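Precorrin-6Y C5,15-methyltransferase (PDB 3HM2) probably transfers methyl groups from S-adenosylmethionine to a corrin precursor in adenosylcobalamin biosynthesis, this fragment being its C-terminal Rossmann-type methyltransferase domain. Local coordinates at residues V128-E131 with S132-L136. Numbering follows the deposited sequence.
Sequences VTVE and SEQML
Thr129 OG1 accepts a hydrogen bond from Ser132 N at 3.0 Å, with an N-H...O angle of 163°, and Ser132 OG also lies 3.0 Å from this Thr129 OG1. This bond, from the residue just before helix 130-143, marks Thr129 as its N-cap; chi1 of 61° puts OG1 between its own backbone N and carbonyl carbon, where it can meet Ser132 N. The i to i+4 ladder starts at the same residue: Glu133 N reaches Thr129 O at 2.9 Å. Gln134 N bonds Val130 O at 2.8 Å, nearly straight on to the carbonyl (C=O...N 173°), whereas the next rung, from Met135 N (selenomethionine) to Glu131 O, is weak at 3.5 Å. Gln134 CG, beside its own backbone N, lies 3.5 Å from Val130 CG1, though the position of the Gln134 amide is doubtful. Glu131 OE1 accepts a hydrogen bond from Ile162 N of a second subunit, while Trp137 of a third packs on Val130 and Gln134. Only Val128 separates the cap from strand 122-127, and the helix lies against the sheet: Leu136 packs on Ala125 and Ala127 of that strand and on His171 and Trp173 of strand 162-176.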
loop_
_atom_site.group_PDB
_atom_site.type_symbol
_atom_site.label_atom_id
_atom_site.label_comp_id
_atom_site.label_asym_id
_atom_site.label_seq_id
_atom_site.Cartn_x
_atom_site.Cartn_y
_atom_site.Cartn_z
ATOM N N VAL A 128 10.219 3.890 -11.113
ATOM C CA VAL A 128 10.445 3.793 -9.684
ATOM C C VAL A 128 10.319 5.176 -9.075
ATOM O O VAL A 128 10.373 5.351 -7.867
ATOM C CB VAL A 128 11.848 3.280 -9.466
ATOM C CG1 VAL A 128 12.797 4.174 -10.225
ATOM C CG2 VAL A 128 12.187 3.219 -7.982
ATOM N N THR A 129 10.161 6.167 -9.936
ATOM C CA THR A 129 10.067 7.546 -9.506
ATOM C C THR A 129 8.809 8.066 -10.128
ATOM O O THR A 129 8.237 7.407 -11.008
ATOM C CB THR A 129 11.194 8.423 -10.094
ATOM O OG1 THR A 129 11.091 8.416 -11.518
ATOM C CG2 THR A 129 12.562 7.933 -9.685
ATOM N N VAL A 130 8.402 9.265 -9.722
ATOM C CA VAL A 130 7.181 9.847 -10.260
ATOM C C VAL A 130 7.398 10.271 -11.680
ATOM O O VAL A 130 6.587 9.972 -12.556
ATOM C CB VAL A 130 6.679 11.055 -9.460
ATOM C CG1 VAL A 130 5.860 11.976 -10.365
ATOM C CG2 VAL A 130 5.871 10.585 -8.256
ATOM N N GLU A 131 8.498 10.968 -11.912
ATOM C CA GLU A 131 8.841 11.381 -13.260
ATOM C C GLU A 131 8.753 10.216 -14.252
ATOM O O GLU A 131 8.088 10.338 -15.287
ATOM C CB GLU A 131 10.213 12.043 -13.284
ATOM C CG GLU A 131 10.263 13.407 -12.596
ATOM C CD GLU A 131 10.049 13.345 -11.089
ATOM O OE1 GLU A 131 10.072 12.233 -10.520
ATOM O OE2 GLU A 131 9.867 14.422 -10.479
ATOM N N SER A 132 9.397 9.084 -13.944
ATOM C CA SER A 132 9.252 7.877 -14.776
ATOM C C SER A 132 7.796 7.423 -14.837
ATOM O O SER A 132 7.286 7.105 -15.917
ATOM C CB SER A 132 10.120 6.730 -14.259
ATOM O OG SER A 132 11.468 7.126 -14.250
ATOM N N GLU A 133 7.131 7.392 -13.680
ATOM C CA GLU A 133 5.748 6.906 -13.585
ATOM C C GLU A 133 4.759 7.666 -14.470
ATOM O O GLU A 133 3.861 7.065 -15.052
ATOM C CB GLU A 133 5.242 6.926 -12.137
ATOM C CG GLU A 133 3.725 6.705 -12.007
ATOM C CD GLU A 133 3.067 7.618 -10.971
ATOM O OE1 GLU A 133 3.418 7.516 -9.775
ATOM O OE2 GLU A 133 2.195 8.432 -11.357
ATOM N N GLN A 134 4.900 8.987 -14.560
ATOM C CA GLN A 134 3.927 9.790 -15.306
ATOM C C GLN A 134 4.190 9.691 -16.818
ATOM O O GLN A 134 3.330 9.994 -17.643
ATOM C CB GLN A 134 3.935 11.248 -14.836
ATOM C CG GLN A 134 4.101 11.465 -13.339
ATOM C CD GLN A 134 4.186 12.939 -13.011
ATOM O OE1 GLN A 134 5.261 13.480 -12.715
ATOM N NE2 GLN A 134 3.050 13.612 -13.101
HETATM N N MSE A 135 5.392 9.256 -17.162
HETATM C CA MSE A 135 5.766 8.970 -18.537
HETATM C C MSE A 135 5.171 7.640 -19.039
HETATM O O MSE A 135 4.694 7.559 -20.177
HETATM C CB MSE A 135 7.296 8.961 -18.632
HETATM C CG MSE A 135 7.889 8.220 -19.825
HETATM SE SE MSE A 135 8.152 9.423 -21.328
HETATM C CE MSE A 135 9.419 8.364 -22.372
ATOM N N LEU A 136 5.196 6.596 -18.210
ATOM C CA LEU A 136 4.518 5.360 -18.596
ATOM C C LEU A 136 3.066 5.715 -18.944
ATOM O O LEU A 136 2.440 5.083 -19.794
ATOM C CB LEU A 136 4.521 4.313 -17.469
ATOM C CG LEU A 136 5.740 3.654 -16.813
ATOM C CD1 LEU A 136 5.264 2.897 -15.557
ATOM C CD2 LEU A 136 6.521 2.725 -17.741
#